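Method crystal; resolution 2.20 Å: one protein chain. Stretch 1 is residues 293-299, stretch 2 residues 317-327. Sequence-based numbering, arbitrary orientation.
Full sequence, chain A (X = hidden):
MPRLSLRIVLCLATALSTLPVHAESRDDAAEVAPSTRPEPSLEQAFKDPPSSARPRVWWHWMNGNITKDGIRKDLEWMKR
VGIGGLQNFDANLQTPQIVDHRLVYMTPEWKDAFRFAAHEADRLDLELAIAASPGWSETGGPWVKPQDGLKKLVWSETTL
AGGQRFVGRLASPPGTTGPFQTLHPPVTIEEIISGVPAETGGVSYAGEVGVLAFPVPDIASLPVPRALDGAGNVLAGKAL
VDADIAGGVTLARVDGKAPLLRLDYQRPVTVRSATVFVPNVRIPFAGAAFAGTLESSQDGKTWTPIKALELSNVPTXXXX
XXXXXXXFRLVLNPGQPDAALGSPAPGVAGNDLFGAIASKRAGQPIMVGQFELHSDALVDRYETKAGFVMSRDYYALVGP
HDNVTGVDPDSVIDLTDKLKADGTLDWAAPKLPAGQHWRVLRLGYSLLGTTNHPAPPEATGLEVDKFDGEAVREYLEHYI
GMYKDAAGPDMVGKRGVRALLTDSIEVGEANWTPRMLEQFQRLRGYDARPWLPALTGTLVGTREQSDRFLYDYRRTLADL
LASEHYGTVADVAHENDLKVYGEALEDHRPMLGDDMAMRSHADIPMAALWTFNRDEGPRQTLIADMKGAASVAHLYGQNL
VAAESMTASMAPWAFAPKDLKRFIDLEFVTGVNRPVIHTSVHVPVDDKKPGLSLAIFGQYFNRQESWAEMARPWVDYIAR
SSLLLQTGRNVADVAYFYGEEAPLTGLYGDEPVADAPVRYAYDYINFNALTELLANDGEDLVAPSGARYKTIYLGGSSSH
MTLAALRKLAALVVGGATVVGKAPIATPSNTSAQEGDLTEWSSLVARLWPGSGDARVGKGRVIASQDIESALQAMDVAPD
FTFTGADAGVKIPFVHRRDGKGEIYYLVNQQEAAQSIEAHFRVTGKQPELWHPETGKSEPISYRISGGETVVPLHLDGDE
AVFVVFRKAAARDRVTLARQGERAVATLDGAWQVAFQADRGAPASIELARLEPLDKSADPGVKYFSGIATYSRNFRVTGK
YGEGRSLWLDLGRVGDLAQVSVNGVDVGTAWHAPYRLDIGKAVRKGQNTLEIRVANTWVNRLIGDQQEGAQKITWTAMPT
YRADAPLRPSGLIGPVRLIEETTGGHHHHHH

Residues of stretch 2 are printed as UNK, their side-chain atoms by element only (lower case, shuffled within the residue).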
ATOM      1  N   THR A 293     -11.499  -2.158 -30.257  1.00 58.17           N
ATOM      2  CA  THR A 293     -10.799  -1.456 -31.323  1.00 62.30           C
ATOM      3  C   THR A 293     -11.814  -0.832 -32.268  1.00 66.37           C
ATOM      4  O   THR A 293     -12.850  -1.431 -32.573  1.00 68.68           O
ATOM      5  CB  THR A 293      -9.854  -2.399 -32.091  1.00 66.91           C
ATOM      6  OG1 THR A 293      -8.879  -2.936 -31.187  1.00 75.88           O
ATOM      7  CG2 THR A 293      -9.130  -1.657 -33.207  1.00 64.35           C
ATOM      8  N   LEU A 294     -11.517   0.382 -32.706  1.00 62.36           N
ATOM      9  CA  LEU A 294     -12.316   1.096 -33.687  1.00 66.55           C
ATOM     10  C   LEU A 294     -11.637   0.949 -35.040  1.00 72.64           C
ATOM     11  O   LEU A 294     -10.483   1.371 -35.203  1.00 74.27           O
ATOM     12  CB  LEU A 294     -12.431   2.570 -33.297  1.00 60.81           C
ATOM     13  CG  LEU A 294     -13.160   3.583 -34.182  1.00 63.09           C
ATOM     14  CD1 LEU A 294     -14.632   3.223 -34.305  1.00 62.39           C
ATOM     15  CD2 LEU A 294     -12.985   5.007 -33.687  1.00 65.04           C
ATOM     16  N   GLU A 295     -12.377   0.431 -36.011  1.00 71.17           N
ATOM     17  CA  GLU A 295     -11.875   0.257 -37.360  1.00 69.18           C
ATOM     18  C   GLU A 295     -12.842   0.883 -38.329  1.00 76.80           C
ATOM     19  O   GLU A 295     -13.988   1.096 -38.017  1.00 76.90           O
ATOM     20  CB  GLU A 295     -11.697  -1.206 -37.724  1.00 75.76           C
ATOM     21  CG  GLU A 295     -11.552  -2.182 -36.582  1.00 81.67           C
ATOM     22  CD  GLU A 295     -10.939  -3.495 -37.022  1.00 87.61           C
ATOM     23  OE1 GLU A 295     -11.593  -4.531 -36.921  1.00 85.65           O
ATOM     24  OE2 GLU A 295      -9.795  -3.493 -37.473  1.00 93.06           O
ATOM     25  N   SER A 296     -12.354   1.188 -39.511  1.00 81.86           N
ATOM     26  CA  SER A 296     -13.173   1.800 -40.550  1.00 90.26           C
ATOM     27  C   SER A 296     -13.043   0.981 -41.827  1.00100.37           C
ATOM     28  O   SER A 296     -11.931   0.792 -42.336  1.00 99.23           O
ATOM     29  CB  SER A 296     -12.756   3.251 -40.791  1.00 90.04           C
ATOM     30  OG  SER A 296     -11.406   3.329 -41.204  1.00 91.84           O
ATOM     31  N   SER A 297     -14.175   0.497 -42.338  1.00104.09           N
ATOM     32  CA  SER A 297     -14.220  -0.232 -43.604  1.00104.26           C
ATOM     33  C   SER A 297     -14.453   0.771 -44.725  1.00100.59           C
ATOM     34  O   SER A 297     -15.563   1.278 -44.902  1.00101.83           O
ATOM     35  CB  SER A 297     -15.317  -1.289 -43.586  1.00109.42           C
ATOM     36  OG  SER A 297     -15.601  -1.721 -42.257  1.00109.79           O
ATOM     37  N   GLN A 298     -13.402   1.067 -45.483  1.00 99.08           N
ATOM     38  CA  GLN A 298     -13.592   1.866 -46.686  1.00 95.25           C
ATOM     39  C   GLN A 298     -14.460   1.118 -47.691  1.00 98.39           C
ATOM     40  O   GLN A 298     -15.369   1.699 -48.296  1.00 97.16           O
ATOM     41  CB  GLN A 298     -12.238   2.237 -47.291  1.00 90.74           C
ATOM     42  CG  GLN A 298     -11.846   3.695 -47.099  1.00 89.62           C
ATOM     43  CD  GLN A 298     -12.708   4.635 -47.917  1.00 91.16           C
ATOM     44  OE1 GLN A 298     -13.469   4.202 -48.779  1.00 96.18           O
ATOM     45  NE2 GLN A 298     -12.594   5.931 -47.648  1.00 88.39           N
ATOM     46  N   ASP A 299     -14.208  -0.170 -47.852  1.00104.90           N
ATOM     47  CA  ASP A 299     -14.948  -1.021 -48.775  1.00107.06           C
ATOM     48  C   ASP A 299     -15.973  -1.930 -48.177  1.00 94.31           C
ATOM     49  O   ASP A 299     -16.750  -2.509 -48.891  1.00 98.37           O
ATOM     50  CB  ASP A 299     -13.963  -1.920 -49.499  1.00116.35           C
ATOM     51  CG  ASP A 299     -13.130  -1.163 -50.469  1.00123.31           C
ATOM     52  OD1 ASP A 299     -13.731  -0.406 -51.256  1.00123.33           O
ATOM     53  OD2 ASP A 299     -11.887  -1.317 -50.435  1.00125.27           O
ATOM     54  N   UNK A 317     -14.130   7.746 -24.380  1.00 43.59           N
ATOM     55  CA  UNK A 317     -14.137   8.611 -25.547  1.00 45.07           C
ATOM     56  C   UNK A 317     -12.726   8.684 -26.110  1.00 47.12           C
ATOM     57  O   UNK A 317     -11.769   8.853 -25.356  1.00 44.59           O
ATOM     58  c   UNK A 317     -14.642  10.003 -25.179  1.00 46.64           C
ATOM     59  o   UNK A 317     -15.983   9.894 -24.678  1.00 53.58           O
ATOM     60  c   UNK A 317     -14.624  10.912 -26.393  1.00 35.42           C
ATOM     61  N   UNK A 318     -12.599   8.514 -27.422  1.00 45.12           N
ATOM     62  CA  UNK A 318     -11.328   8.662 -28.113  1.00 42.37           C
ATOM     63  C   UNK A 318     -11.554   9.628 -29.254  1.00 43.88           C
ATOM     64  O   UNK A 318     -12.658   9.713 -29.795  1.00 53.39           O
ATOM     65  c   UNK A 318     -10.770   7.325 -28.647  1.00 45.86           C
ATOM     66  c   UNK A 318     -10.353   6.406 -27.492  1.00 36.03           C
ATOM     67  c   UNK A 318     -11.794   6.660 -29.566  1.00 44.13           C
ATOM     68  c   UNK A 318     -11.230   5.496 -30.356  1.00 51.37           C
ATOM     69  N   UNK A 319     -10.502  10.355 -29.621  1.00 45.43           N
ATOM     70  CA  UNK A 319     -10.539  11.282 -30.738  1.00 48.73           C
ATOM     71  C   UNK A 319      -9.319  11.041 -31.614  1.00 52.94           C
ATOM     72  O   UNK A 319      -8.285  10.564 -31.142  1.00 57.79           O
ATOM     73  o   UNK A 319     -10.759  13.614 -31.352  1.00 52.43           O
ATOM     74  c   UNK A 319     -10.572  12.737 -30.258  1.00 50.49           C
ATOM     75  N   UNK A 320      -9.437  11.393 -32.893  1.00 51.69           N
ATOM     76  CA  UNK A 320      -8.397  11.033 -33.846  1.00 54.43           C
ATOM     77  C   UNK A 320      -8.460  11.962 -35.049  1.00 53.66           C
ATOM     78  O   UNK A 320      -9.397  12.748 -35.206  1.00 53.43           O
ATOM     79  c   UNK A 320     -10.530   8.415 -33.276  1.00 52.67           C
ATOM     80  c   UNK A 320      -8.549   9.576 -34.283  1.00 54.75           C
ATOM     81  c   UNK A 320     -12.621   8.277 -34.418  1.00 50.81           C
ATOM     82  c   UNK A 320      -9.978   9.115 -34.335  1.00 54.23           C
ATOM     83  c   UNK A 320     -11.843   8.000 -33.313  1.00 49.17           C
ATOM     84  c   UNK A 320     -10.770   9.392 -35.434  1.00 53.04           C
ATOM     85  c   UNK A 320     -12.085   8.975 -35.478  1.00 50.26           C
ATOM     86  N   UNK A 321      -7.435  11.863 -35.890  1.00 52.71           N
ATOM     87  CA  UNK A 321      -7.478  12.513 -37.189  1.00 55.44           C
ATOM     88  C   UNK A 321      -8.668  11.978 -37.984  1.00 63.70           C
ATOM     89  O   UNK A 321      -8.987  10.786 -37.889  1.00 65.51           O
ATOM     90  c   UNK A 321      -6.170  12.273 -37.947  1.00 54.05           C
ATOM     91  N   UNK A 322      -9.335  12.816 -38.780  1.00 65.92           N
ATOM     92  CA  UNK A 322     -10.614  12.410 -39.384  1.00 66.28           C
ATOM     93  C   UNK A 322     -10.492  11.160 -40.245  1.00 68.69           C
ATOM     94  O   UNK A 322      -9.423  10.810 -40.748  1.00 71.49           O
ATOM     95  c   UNK A 322     -11.012  13.624 -40.232  1.00 68.05           C
ATOM     96  c   UNK A 322     -10.249  14.766 -39.658  1.00 70.00           C
ATOM     97  c   UNK A 322      -8.960  14.190 -39.148  1.00 67.53           C
ATOM     98  N   UNK A 323     -11.627  10.483 -40.409  1.00 72.68           N
ATOM     99  CA  UNK A 323     -11.725   9.272 -41.216  1.00 73.74           C
ATOM    100  C   UNK A 323     -12.977   9.357 -42.080  1.00 81.00           C
ATOM    101  O   UNK A 323     -14.069   9.614 -41.565  1.00 87.70           O
ATOM    102  c   UNK A 323     -10.469   7.849 -39.580  1.00 63.28           C
ATOM    103  c   UNK A 323     -12.075   6.794 -41.176  1.00 74.30           C
ATOM    104  c   UNK A 323     -11.773   8.014 -40.333  1.00 68.36           C
ATOM    105  N   UNK A 324     -12.854   9.106 -43.374  1.00 83.03           N
ATOM    106  CA  UNK A 324     -14.031   9.118 -44.222  1.00 79.89           C
ATOM    107  C   UNK A 324     -14.307   7.687 -44.611  1.00 81.41           C
ATOM    108  O   UNK A 324     -13.505   7.034 -45.236  1.00 81.87           O
ATOM    109  c   UNK A 324     -15.008  10.069 -46.344  1.00 90.36           C
ATOM    110  c   UNK A 324     -15.236  11.427 -46.932  1.00 98.42           C
ATOM    111  c   UNK A 324     -13.815  10.011 -45.428  1.00 84.80           C
ATOM    112  o   UNK A 324     -16.378  11.728 -47.270  1.00102.27           O
ATOM    113  o   UNK A 324     -14.287  12.201 -47.053  1.00102.82           O
ATOM    114  N   UNK A 325     -15.462   7.208 -44.217  1.00 82.97           N
ATOM    115  CA  UNK A 325     -15.888   5.841 -44.472  1.00 87.59           C
ATOM    116  C   UNK A 325     -17.397   5.769 -44.336  1.00 91.38           C
ATOM    117  O   UNK A 325     -18.028   6.646 -43.740  1.00 92.32           O
ATOM    118  c   UNK A 325     -15.210   4.846 -43.521  1.00 78.70           C
ATOM    119  N   UNK A 326     -17.968   4.716 -44.918  1.00 89.08           N
ATOM    120  CA  UNK A 326     -19.373   4.390 -44.752  1.00 81.64           C
ATOM    121  C   UNK A 326     -19.575   3.190 -43.845  1.00 77.17           C
ATOM    122  O   UNK A 326     -20.719   2.770 -43.635  1.00 83.90           O
ATOM    123  c   UNK A 326     -20.025   4.126 -46.112  1.00 82.75           C
ATOM    124  N   UNK A 327     -18.500   2.622 -43.309  1.00 72.12           N
ATOM    125  CA  UNK A 327     -18.608   1.461 -42.442  1.00 70.54           C
ATOM    126  C   UNK A 327     -17.640   1.617 -41.281  1.00 74.39           C
ATOM    127  O   UNK A 327     -16.451   1.878 -41.485  1.00 69.85           O
ATOM    128  c   UNK A 327     -18.346   0.719 -45.754  1.00 77.44           C
ATOM    129  c   UNK A 327     -18.324   0.168 -43.216  1.00 70.09           C
ATOM    130  c   UNK A 327     -18.847   0.175 -44.619  1.00 74.62           C
ATOM    131  c   UNK A 327     -20.241  -0.256 -46.269  1.00 80.26           C
ATOM    132  n   UNK A 327     -20.034  -0.427 -44.975  1.00 77.58           N
ATOM    133  n   UNK A 327     -19.233   0.438 -46.764  1.00 78.32           N
TER

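Position 317 carries three side-chain atoms, a carbon bearing one oxygen and one further carbon, and it lies beyond the reach of stretch 1; the branched hydroxyl identifies Thr317. At position 318 four carbons fork at the first, one arm being two carbons long, and the tip of that arm approaches the CD2 atom of Leu294. This is Ile318, whose CD1 lies 3.8 Å from Leu294 CD2 in an apolar contact. Position 319 has one carbon followed by one oxygen and points away from stretch 1, as Ser319. At position 320 one carbon leads into a six-membered ring of carbons that meets the side chain of Leu294, and this is Phe320; its CE2 lies 3.2 Å from Leu294 CD2, a tight approach that is oblique to the ring.

Position 321 has a single carbon and no neighbour on stretch 1: Ala321, where the chain turns a corner. At position 322 three carbons close a ring onto the backbone nitrogen, which makes it Pro322, likewise out of reach. Position 323 shows one carbon carrying two others and points toward stretch 1, one branch nearing the hydroxyl of Ser296. The residue is Val323, with CG1 3.5 Å from Ser296 OG.

Three carbons in a row, the third bearing two oxygens, occupy position 324. The carboxylate leads away, and it is the backbone that meets stretch 1: this is Glu324, whose O lies 2.8 Å from Gln298 NE2, although the angle is too poor for a hydrogen bond. Position 325 has one carbon, directed toward stretch 1 and touching Ser296 and Ser297, and is Ala325; its CB lies 4.0 Å from Ser296 CB and 3.8 Å from Ser297 O. Position 326, again with one carbon, is Ala326, set sideways at a second corner of the chain.

At position 327 one carbon leads to a five-membered ring of three carbons and two nitrogens, the edge of which faces the carbonyl oxygens of Ser297 and Gln298. The ring is that of His327, and its CD2 comes within 4.0 Å of Gln298 O.

The contact is anchored at this last residue, which has the largest area covered by the other stretch. Ser297 N donates a hydrogen bond to His327 O (2.8 Å), and the same oxygen receives a CA-H...O contact from Ser296 CA at 3.4 Å. Leu294 supplies an apolar patch against Ile318 and Phe320, while the small side chains of Ser296 and Ala325 pack together between these two regions. The association therefore combines side-chain packing with one backbone hydrogen bond.

Stretch 2, residues 317-327: TISFAPVEAAH
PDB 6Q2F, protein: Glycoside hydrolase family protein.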